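Local coordinates for Serine/threonine-protein kinase pelle (Drosophila melanogaster, PDB 1D2Z), which is a serine/threonine kinase of the Toll pathway that sets embryonic dorsoventral polarity, using the death domain described here to bind the death domain of Tube, at residues L16-H27 with A92-V100; H27-L37 with L83-A92. All coordinates share one frame; numbering follows the deposited sequence.

Interaction 1: L16-H27 with A92-V100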
loop_
_atom_site.group_PDB
_atom_site.type_symbol
_atom_site.label_atom_id
_atom_site.label_comp_id
_atom_site.label_asym_id
_atom_site.label_seq_id
_atom_site.Cartn_x
_atom_site.Cartn_y
_atom_site.Cartn_z
ATOM N N LEU A 16 -0.260 1.777 -15.216
ATOM C CA LEU A 16 0.228 2.537 -16.366
ATOM C C LEU A 16 1.038 1.653 -17.309
ATOM O O LEU A 16 1.948 0.943 -16.876
ATOM C CB LEU A 16 1.108 3.706 -15.915
ATOM C CG LEU A 16 0.475 5.071 -15.655
ATOM C CD1 LEU A 16 1.505 5.998 -15.011
ATOM C CD2 LEU A 16 -0.037 5.664 -16.961
ATOM N N PRO A 17 0.690 1.654 -18.607
ATOM C CA PRO A 17 1.405 0.845 -19.604
ATOM C C PRO A 17 2.902 1.143 -19.578
ATOM O O PRO A 17 3.305 2.295 -19.403
ATOM C CB PRO A 17 0.761 1.284 -20.918
ATOM C CG PRO A 17 -0.669 1.530 -20.508
ATOM C CD PRO A 17 -0.511 2.281 -19.193
ATOM N N LEU A 18 3.726 0.114 -19.757
ATOM C CA LEU A 18 5.177 0.297 -19.728
ATOM C C LEU A 18 5.741 1.384 -20.648
ATOM O O LEU A 18 6.639 2.123 -20.244
ATOM C CB LEU A 18 5.905 -1.034 -19.921
ATOM C CG LEU A 18 5.604 -2.053 -18.814
ATOM C CD1 LEU A 18 6.469 -3.293 -19.002
ATOM C CD2 LEU A 18 5.857 -1.433 -17.433
ATOM N N PRO A 19 5.237 1.491 -21.895
ATOM C CA PRO A 19 5.730 2.520 -22.822
ATOM C C PRO A 19 5.608 3.947 -22.273
ATOM O O PRO A 19 6.595 4.673 -22.214
ATOM C CB PRO A 19 4.839 2.321 -24.047
ATOM C CG PRO A 19 4.636 0.843 -24.047
ATOM C CD PRO A 19 4.329 0.563 -22.599
ATOM N N VAL A 20 4.404 4.335 -21.855
ATOM C CA VAL A 20 4.194 5.673 -21.312
ATOM C C VAL A 20 4.976 5.852 -20.006
ATOM O O VAL A 20 5.569 6.901 -19.769
ATOM C CB VAL A 20 2.679 5.990 -21.092
ATOM C CG1 VAL A 20 2.043 4.970 -20.175
ATOM C CG2 VAL A 20 2.507 7.390 -20.509
ATOM N N ARG A 21 5.014 4.804 -19.192
ATOM C CA ARG A 21 5.733 4.852 -17.926
ATOM C C ARG A 21 7.223 5.086 -18.156
ATOM O O ARG A 21 7.846 5.874 -17.447
ATOM C CB ARG A 21 5.503 3.562 -17.136
ATOM C CG ARG A 21 6.112 3.583 -15.751
ATOM C CD ARG A 21 5.603 2.433 -14.929
ATOM N NE ARG A 21 6.287 2.360 -13.649
ATOM C CZ ARG A 21 5.674 2.245 -12.478
ATOM N NH1 ARG A 21 4.348 2.191 -12.420
ATOM N NH2 ARG A 21 6.397 2.188 -11.363
ATOM N N ALA A 22 7.779 4.427 -19.175
ATOM C CA ALA A 22 9.197 4.581 -19.521
ATOM C C ALA A 22 9.498 6.002 -20.011
ATOM O O ALA A 22 10.557 6.552 -19.708
ATOM C CB ALA A 22 9.610 3.546 -20.575
ATOM N N GLN A 23 8.578 6.594 -20.776
ATOM C CA GLN A 23 8.757 7.968 -21.260
ATOM C C GLN A 23 8.763 8.913 -20.062
ATOM O O GLN A 23 9.649 9.753 -19.913
ATOM C CB GLN A 23 7.600 8.395 -22.162
ATOM C CG GLN A 23 7.702 7.989 -23.611
ATOM C CD GLN A 23 6.559 8.571 -24.431
ATOM O OE1 GLN A 23 5.392 8.444 -24.062
ATOM N NE2 GLN A 23 6.893 9.230 -25.534
ATOM N N LEU A 24 7.746 8.765 -19.217
ATOM C CA LEU A 24 7.597 9.598 -18.035
ATOM C C LEU A 24 8.815 9.538 -17.121
ATOM O O LEU A 24 9.384 10.580 -16.776
ATOM C CB LEU A 24 6.334 9.207 -17.266
ATOM C CG LEU A 24 5.983 10.042 -16.032
ATOM C CD1 LEU A 24 5.778 11.519 -16.398
ATOM C CD2 LEU A 24 4.732 9.462 -15.390
ATOM N N CYS A 25 9.234 8.325 -16.768
ATOM C CA CYS A 25 10.377 8.162 -15.881
ATOM C C CYS A 25 11.677 8.671 -16.481
ATOM O O CYS A 25 12.470 9.310 -15.785
ATOM C CB CYS A 25 10.496 6.717 -15.389
ATOM S SG CYS A 25 9.102 6.260 -14.339
ATOM N N ALA A 26 11.890 8.425 -17.772
ATOM C CA ALA A 26 13.099 8.916 -18.437
ATOM C C ALA A 26 13.123 10.454 -18.353
ATOM O O ALA A 26 14.159 11.055 -18.074
ATOM C CB ALA A 26 13.135 8.458 -19.907
ATOM N N HIS A 27 11.964 11.074 -18.550
ATOM C CA HIS A 27 11.831 12.526 -18.499
ATOM C C HIS A 27 12.092 13.074 -17.089
ATOM O O HIS A 27 12.875 14.003 -16.915
ATOM C CB HIS A 27 10.438 12.938 -18.981
ATOM C CG HIS A 27 10.102 14.370 -18.714
ATOM N ND1 HIS A 27 10.797 15.419 -19.279
ATOM C CD2 HIS A 27 9.147 14.928 -17.932
ATOM C CE1 HIS A 27 10.285 16.562 -18.858
ATOM N NE2 HIS A 27 9.282 16.292 -18.038
ATOM N N ALA A 92 5.569 16.796 -17.915
ATOM C CA ALA A 92 5.272 15.507 -17.288
ATOM C C ALA A 92 3.763 15.285 -17.419
ATOM O O ALA A 92 3.316 14.198 -17.788
ATOM C CB ALA A 92 5.698 15.506 -15.814
ATOM N N MET A 93 2.994 16.342 -17.162
ATOM C CA MET A 93 1.535 16.303 -17.285
ATOM C C MET A 93 1.133 15.939 -18.720
ATOM O O MET A 93 0.220 15.142 -18.939
ATOM C CB MET A 93 0.936 17.669 -16.941
ATOM C CG MET A 93 1.102 18.087 -15.491
ATOM S SD MET A 93 0.830 19.846 -15.242
ATOM C CE MET A 93 -0.913 19.937 -15.390
ATOM N N ARG A 94 1.817 16.526 -19.698
ATOM C CA ARG A 94 1.495 16.256 -21.095
ATOM C C ARG A 94 1.719 14.790 -21.454
ATOM O O ARG A 94 0.916 14.201 -22.177
ATOM C CB ARG A 94 2.303 17.160 -22.028
ATOM C CG ARG A 94 1.643 17.364 -23.385
ATOM C CD ARG A 94 2.452 18.303 -24.270
ATOM N NE ARG A 94 3.770 17.740 -24.516
ATOM C CZ ARG A 94 4.048 16.863 -25.475
ATOM N NH1 ARG A 94 3.109 16.450 -26.320
ATOM N NH2 ARG A 94 5.240 16.296 -25.500
ATOM N N LEU A 95 2.783 14.195 -20.917
ATOM C CA LEU A 95 3.096 12.798 -21.197
ATOM C C LEU A 95 2.015 11.821 -20.746
ATOM O O LEU A 95 1.883 10.733 -21.313
ATOM C CB LEU A 95 4.455 12.414 -20.597
ATOM C CG LEU A 95 5.668 12.955 -21.360
ATOM C CD1 LEU A 95 6.953 12.612 -20.618
ATOM C CD2 LEU A 95 5.689 12.385 -22.780
ATOM N N ILE A 96 1.243 12.210 -19.732
ATOM C CA ILE A 96 0.171 11.353 -19.231
ATOM C C ILE A 96 -1.229 11.904 -19.503
ATOM O O ILE A 96 -2.210 11.400 -18.954
ATOM C CB ILE A 96 0.304 11.078 -17.704
ATOM C CG1 ILE A 96 0.352 12.391 -16.917
ATOM C CG2 ILE A 96 1.521 10.211 -17.427
ATOM C CD1 ILE A 96 0.161 12.204 -15.412
ATOM N N LYS A 97 -1.329 12.900 -20.382
ATOM C CA LYS A 97 -2.623 13.509 -20.695
ATOM C C LYS A 97 -3.649 12.526 -21.240
ATOM O O LYS A 97 -4.841 12.672 -20.992
ATOM C CB LYS A 97 -2.460 14.670 -21.685
ATOM C CG LYS A 97 -2.115 14.246 -23.107
ATOM C CD LYS A 97 -1.819 15.451 -24.000
ATOM C CE LYS A 97 -1.275 15.020 -25.358
ATOM N NZ LYS A 97 -2.256 14.175 -26.118
ATOM N N ASP A 98 -3.172 11.504 -21.941
ATOM C CA ASP A 98 -4.049 10.508 -22.551
ATOM C C ASP A 98 -4.692 9.519 -21.576
ATOM O O ASP A 98 -5.601 8.774 -21.952
ATOM C CB ASP A 98 -3.292 9.765 -23.658
ATOM C CG ASP A 98 -2.657 10.716 -24.671
ATOM O OD1 ASP A 98 -3.303 11.724 -25.033
ATOM O OD2 ASP A 98 -1.512 10.459 -25.104
ATOM N N TYR A 99 -4.237 9.532 -20.322
ATOM C CA TYR A 99 -4.764 8.635 -19.290
ATOM C C TYR A 99 -5.525 9.410 -18.225
ATOM O O TYR A 99 -5.815 8.900 -17.141
ATOM C CB TYR A 99 -3.623 7.845 -18.663
ATOM C CG TYR A 99 -2.928 6.949 -19.653
ATOM C CD1 TYR A 99 -3.403 5.662 -19.904
ATOM C CD2 TYR A 99 -1.823 7.399 -20.372
ATOM C CE1 TYR A 99 -2.798 4.844 -20.853
ATOM C CE2 TYR A 99 -1.211 6.592 -21.323
ATOM C CZ TYR A 99 -1.704 5.315 -21.560
ATOM O OH TYR A 99 -1.112 4.515 -22.504
ATOM N N VAL A 100 -5.841 10.653 -18.558
ATOM C CA VAL A 100 -6.565 11.563 -17.684
ATOM C C VAL A 100 -7.676 12.183 -18.534
ATOM O O VAL A 100 -7.590 12.182 -19.766
ATOM C CB VAL A 100 -5.610 12.669 -17.159
ATOM C CG1 VAL A 100 -6.374 13.764 -16.484
ATOM C CG2 VAL A 100 -4.593 12.071 -16.190
HETATM O O HOH W 1 2.925 9.424 -23.563
HETATM O O HOH W 2 7.752 18.317 -16.734
#
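One face of the Y99 ring carries L16, whose CD2 stands 4.1 Å above the ring plane, offset toward the rim. P17 and V20 reach the outer part of the same ring obliquely: P17 CD lies 3.8 Å from Y99 CE1, and V20 CG1 lies 3.8 Å from Y99 CE2. The tyrosine side chain runs out toward the proline at the N-cap of helix 18-31, so that its OH comes to rest by P17 CG. Replacing this tyrosine by an alanine would probably leave L16, P17 and V20 without their common partner and open a gap beside the start of that helix. The second flat group, H27, holds a water in the plane of its ring, at the NE2 edge (2.9 Å from H27 NE2); the same water accepts a weak hydrogen bond from A92 N. With CG trans to its own backbone N (chi1 168°), H27 turns its ring across to A92, while L95 CD1 lies 3.9 Å from H27 CB.

Between the rings the contact is aliphatic. The two branches of L24 divide the work, CD1 lying by A92 CB and CD2 3.9 Å from I96 CG2. L95 covers the outer side, where a second water donates both to Q23 OE1 and to L95 O, bridging the helix to the carbonyl.

Helix 18-31 thus lies against helix 90-95 and the turn that follows it. F84 of helix 77-86 packs against A92 and I96, whereas helix 61-73 packs against R21 and C25 on another side of helix 18-31.

Interaction 2: H27-L37 with L83-A92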
loop_
_atom_site.group_PDB
_atom_site.type_symbol
_atom_site.label_atom_id
_atom_site.label_comp_id
_atom_site.label_asym_id
_atom_site.label_seq_id
_atom_site.Cartn_x
_atom_site.Cartn_y
_atom_site.Cartn_z
ATOM N N HIS A 27 11.964 11.074 -18.550
ATOM C CA HIS A 27 11.831 12.526 -18.499
ATOM C C HIS A 27 12.092 13.074 -17.089
ATOM O O HIS A 27 12.875 14.003 -16.915
ATOM C CB HIS A 27 10.438 12.938 -18.981
ATOM C CG HIS A 27 10.102 14.370 -18.714
ATOM N ND1 HIS A 27 10.797 15.419 -19.279
ATOM C CD2 HIS A 27 9.147 14.928 -17.932
ATOM C CE1 HIS A 27 10.285 16.562 -18.858
ATOM N NE2 HIS A 27 9.282 16.292 -18.038
ATOM N N LEU A 28 11.444 12.482 -16.089
ATOM C CA LEU A 28 11.604 12.907 -14.699
ATOM C C LEU A 28 13.034 12.676 -14.193
ATOM O O LEU A 28 13.546 13.449 -13.380
ATOM C CB LEU A 28 10.586 12.181 -13.813
ATOM C CG LEU A 28 9.106 12.439 -14.124
ATOM C CD1 LEU A 28 8.248 11.485 -13.298
ATOM C CD2 LEU A 28 8.733 13.895 -13.827
ATOM N N ASP A 29 13.682 11.625 -14.684
ATOM C CA ASP A 29 15.054 11.331 -14.274
ATOM C C ASP A 29 16.020 12.350 -14.855
ATOM O O ASP A 29 16.974 12.746 -14.192
ATOM C CB ASP A 29 15.473 9.924 -14.700
ATOM C CG ASP A 29 14.767 8.840 -13.915
ATOM O OD1 ASP A 29 14.124 9.148 -12.889
ATOM O OD2 ASP A 29 14.858 7.671 -14.327
ATOM N N ALA A 30 15.773 12.757 -16.100
ATOM C CA ALA A 30 16.609 13.745 -16.769
ATOM C C ALA A 30 16.510 15.070 -16.016
ATOM O O ALA A 30 17.501 15.788 -15.880
ATOM C CB ALA A 30 16.157 13.926 -18.215
ATOM N N LEU A 31 15.303 15.399 -15.555
ATOM C CA LEU A 31 15.077 16.625 -14.797
ATOM C C LEU A 31 15.616 16.496 -13.375
ATOM O O LEU A 31 15.818 17.502 -12.689
ATOM C CB LEU A 31 13.584 16.947 -14.712
ATOM C CG LEU A 31 12.851 17.474 -15.941
ATOM C CD1 LEU A 31 11.424 17.822 -15.529
ATOM C CD2 LEU A 31 13.572 18.695 -16.506
ATOM N N ASP A 32 15.781 15.253 -12.922
ATOM C CA ASP A 32 16.273 14.952 -11.578
ATOM C C ASP A 32 15.379 15.593 -10.502
ATOM O O ASP A 32 15.847 16.370 -9.664
ATOM C CB ASP A 32 17.731 15.419 -11.429
ATOM C CG ASP A 32 18.447 14.772 -10.246
ATOM O OD1 ASP A 32 18.002 13.701 -9.772
ATOM O OD2 ASP A 32 19.475 15.333 -9.803
ATOM N N VAL A 33 14.089 15.270 -10.552
ATOM C CA VAL A 33 13.118 15.799 -9.595
ATOM C C VAL A 33 12.575 14.763 -8.605
ATOM O O VAL A 33 11.592 15.035 -7.918
ATOM C CB VAL A 33 11.895 16.435 -10.308
ATOM C CG1 VAL A 33 12.282 17.756 -10.962
ATOM C CG2 VAL A 33 11.315 15.463 -11.346
ATOM N N TRP A 34 13.206 13.594 -8.509
ATOM C CA TRP A 34 12.700 12.571 -7.588
ATOM C C TRP A 34 12.625 13.050 -6.133
ATOM O O TRP A 34 11.630 12.801 -5.450
ATOM C CB TRP A 34 13.491 11.263 -7.696
ATOM C CG TRP A 34 14.875 11.295 -7.109
ATOM C CD1 TRP A 34 16.041 11.543 -7.772
ATOM C CD2 TRP A 34 15.229 11.060 -5.739
ATOM N NE1 TRP A 34 17.103 11.478 -6.897
ATOM C CE2 TRP A 34 16.634 11.185 -5.644
ATOM C CE3 TRP A 34 14.499 10.758 -4.582
ATOM C CZ2 TRP A 34 17.324 11.020 -4.434
ATOM C CZ3 TRP A 34 15.184 10.593 -3.376
ATOM C CH2 TRP A 34 16.583 10.723 -3.316
ATOM N N GLN A 35 13.650 13.771 -5.682
ATOM C CA GLN A 35 13.685 14.287 -4.310
ATOM C C GLN A 35 12.562 15.295 -4.097
ATOM O O GLN A 35 11.926 15.319 -3.041
ATOM C CB GLN A 35 15.064 14.900 -4.001
ATOM C CG GLN A 35 15.219 15.511 -2.608
ATOM C CD GLN A 35 15.047 14.504 -1.467
ATOM O OE1 GLN A 35 16.025 13.972 -0.941
ATOM N NE2 GLN A 35 13.801 14.272 -1.061
ATOM N N GLN A 36 12.282 16.089 -5.124
ATOM C CA GLN A 36 11.216 17.074 -5.059
ATOM C C GLN A 36 9.867 16.343 -4.978
ATOM O O GLN A 36 8.984 16.738 -4.213
ATOM C CB GLN A 36 11.273 17.979 -6.293
ATOM C CG GLN A 36 10.487 19.260 -6.170
ATOM C CD GLN A 36 10.734 20.209 -7.332
ATOM O OE1 GLN A 36 11.845 20.288 -7.863
ATOM N NE2 GLN A 36 9.698 20.934 -7.731
ATOM N N LEU A 37 9.721 15.268 -5.755
ATOM C CA LEU A 37 8.492 14.480 -5.745
ATOM C C LEU A 37 8.291 13.846 -4.362
ATOM O O LEU A 37 7.215 13.948 -3.776
ATOM C CB LEU A 37 8.548 13.376 -6.814
ATOM C CG LEU A 37 8.523 13.785 -8.294
ATOM C CD1 LEU A 37 8.860 12.580 -9.173
ATOM C CD2 LEU A 37 7.160 14.355 -8.657
ATOM N N LEU A 83 -0.130 16.134 -8.853
ATOM C CA LEU A 83 1.172 16.325 -8.221
ATOM C C LEU A 83 2.085 17.081 -9.176
ATOM O O LEU A 83 2.785 18.012 -8.776
ATOM C CB LEU A 83 1.809 14.986 -7.848
ATOM C CG LEU A 83 3.259 15.021 -7.336
ATOM C CD1 LEU A 83 3.372 15.848 -6.053
ATOM C CD2 LEU A 83 3.761 13.601 -7.097
ATOM N N PHE A 84 2.096 16.654 -10.436
ATOM C CA PHE A 84 2.912 17.309 -11.450
ATOM C C PHE A 84 2.467 18.769 -11.558
ATOM O O PHE A 84 3.297 19.680 -11.621
ATOM C CB PHE A 84 2.744 16.615 -12.808
ATOM C CG PHE A 84 3.333 15.232 -12.872
ATOM C CD1 PHE A 84 4.393 14.868 -12.043
ATOM C CD2 PHE A 84 2.852 14.303 -13.795
ATOM C CE1 PHE A 84 4.971 13.598 -12.140
ATOM C CE2 PHE A 84 3.421 13.034 -13.901
ATOM C CZ PHE A 84 4.483 12.679 -13.072
ATOM N N LYS A 85 1.153 18.980 -11.535
ATOM C CA LYS A 85 0.584 20.322 -11.634
ATOM C C LYS A 85 1.067 21.210 -10.491
ATOM O O LYS A 85 1.449 22.362 -10.713
ATOM C CB LYS A 85 -0.946 20.259 -11.643
ATOM C CG LYS A 85 -1.628 21.613 -11.819
ATOM C CD LYS A 85 -3.143 21.480 -11.795
ATOM C CE LYS A 85 -3.838 22.834 -11.975
ATOM N NZ LYS A 85 -3.616 23.774 -10.835
ATOM N N LYS A 86 1.089 20.655 -9.279
ATOM C CA LYS A 86 1.533 21.396 -8.101
ATOM C C LYS A 86 3.013 21.752 -8.185
ATOM O O LYS A 86 3.425 22.825 -7.745
ATOM C CB LYS A 86 1.243 20.599 -6.816
ATOM C CG LYS A 86 1.685 21.311 -5.537
ATOM C CD LYS A 86 0.933 20.836 -4.296
ATOM C CE LYS A 86 1.377 19.462 -3.826
ATOM N NZ LYS A 86 0.706 19.128 -2.533
ATOM N N LEU A 87 3.811 20.859 -8.764
ATOM C CA LEU A 87 5.243 21.095 -8.902
ATOM C C LEU A 87 5.583 21.727 -10.253
ATOM O O LEU A 87 6.755 21.847 -10.613
ATOM C CB LEU A 87 6.008 19.780 -8.742
ATOM C CG LEU A 87 5.960 19.089 -7.375
ATOM C CD1 LEU A 87 6.740 17.782 -7.433
ATOM C CD2 LEU A 87 6.536 20.010 -6.308
ATOM N N LYS A 88 4.550 22.169 -10.965
ATOM C CA LYS A 88 4.676 22.769 -12.296
ATOM C C LYS A 88 5.546 21.998 -13.292
ATOM O O LYS A 88 6.396 22.566 -13.983
ATOM C CB LYS A 88 5.041 24.266 -12.244
ATOM C CG LYS A 88 6.117 24.681 -11.255
ATOM C CD LYS A 88 6.427 26.170 -11.372
ATOM C CE LYS A 88 5.171 27.030 -11.244
ATOM N NZ LYS A 88 4.512 26.927 -9.910
ATOM N N LEU A 89 5.337 20.683 -13.329
ATOM C CA LEU A 89 6.044 19.801 -14.254
ATOM C C LEU A 89 5.071 19.586 -15.417
ATOM O O LEU A 89 4.476 18.519 -15.566
ATOM C CB LEU A 89 6.389 18.478 -13.562
ATOM C CG LEU A 89 7.350 18.611 -12.375
ATOM C CD1 LEU A 89 7.473 17.288 -11.632
ATOM C CD2 LEU A 89 8.715 19.094 -12.860
ATOM N N HIS A 90 4.900 20.636 -16.218
ATOM C CA HIS A 90 3.973 20.631 -17.351
ATOM C C HIS A 90 4.234 19.586 -18.425
ATOM O O HIS A 90 3.291 18.998 -18.955
ATOM C CB HIS A 90 3.877 22.036 -17.960
ATOM C CG HIS A 90 3.430 23.076 -16.979
ATOM N ND1 HIS A 90 2.136 23.146 -16.510
ATOM C CD2 HIS A 90 4.124 24.030 -16.315
ATOM C CE1 HIS A 90 2.054 24.091 -15.590
ATOM N NE2 HIS A 90 3.247 24.642 -15.454
ATOM N N ASN A 91 5.499 19.370 -18.770
ATOM C CA ASN A 91 5.812 18.360 -19.772
ATOM C C ASN A 91 5.530 16.955 -19.237
ATOM O O ASN A 91 5.258 16.039 -20.007
ATOM C CB ASN A 91 7.247 18.500 -20.274
ATOM C CG ASN A 91 7.378 19.576 -21.342
ATOM O OD1 ASN A 91 6.665 19.558 -22.347
ATOM N ND2 ASN A 91 8.287 20.519 -21.127
ATOM N N ALA A 92 5.569 16.796 -17.915
ATOM C CA ALA A 92 5.272 15.507 -17.288
ATOM C C ALA A 92 3.763 15.285 -17.419
ATOM O O ALA A 92 3.316 14.198 -17.788
ATOM C CB ALA A 92 5.698 15.506 -15.814
HETATM O O HOH W 2 7.752 18.317 -16.734
#
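L37 and L28 push their methyl ends into a wall formed by L83, F84, L87 and L89, and this is the close-packed part of the contact. L37 CD2 does most of the work: it lies 3.7 Å from L87 CD1 and 3.8 Å from L83 CD2, and it also meets the F84 ring at the edge, near the ring plane. Pointing CG away from its own carbonyl carbon (chi1 -68°) lets L37, whose CB does not face the other segment, bring this methyl across. L28 crosses F84 at about a right angle, its CD1 4.0 Å from F84 CZ, and its CD2 touches A92 CB. That alanine methyl sits over the centre of one F84 face, 3.6 Å above the plane, which leaves the ring with A92 on a face and L37 at its edge.

Toward solvent the packing thins. L31 slides past L89 in the opposite direction, with only their methyls meeting, L31 CD1 to L89 CD2 at 4.0 Å, and V33 touches the same L89 branch. Farther along, the extended chain of Q36 points the NH2 end of its amide at L87, Q36 NE2 lying 3.6 Å from L87 CD2. At the other end the ring of H27 stands almost perpendicular to the N91 amide, the planes 86° apart, and its NE2 rests 3.7 Å from N91 CB.

Helix 77-86 ends in a Schellman motif, with K88 at positive phi, L89 N bonded to F84 O and K88 N to K85 O. The turn presents L87 and L89 to helices 18-31 and 34-40, so the first two helices of the chain close against the last two, as in the antiparallel six-helix bundle of the death-domain fold.

Interactions 1 and 2 adjoin, their centres about 12 Å apart; both use helices 18-31 and 90-95, and interaction 2 adds helices 34-40 and 77-86. H27, A92 and the water between them belong to both. F84 of interaction 2 ties them together in the core: its CZ lies 3.8 Å from L24 CD1, its CE2 3.7 Å from I96 CD1, and its CB 3.5 Å from M93 CG. No catalytic site lies here, since this chain is the death domain and not the kinase domain. Of the two, interaction 2 reaches the Tube death domain, where L83 and K85 are among the residues that pack on it, against I147 and E150 of that chain; no other chain of the assembly touches interaction 1.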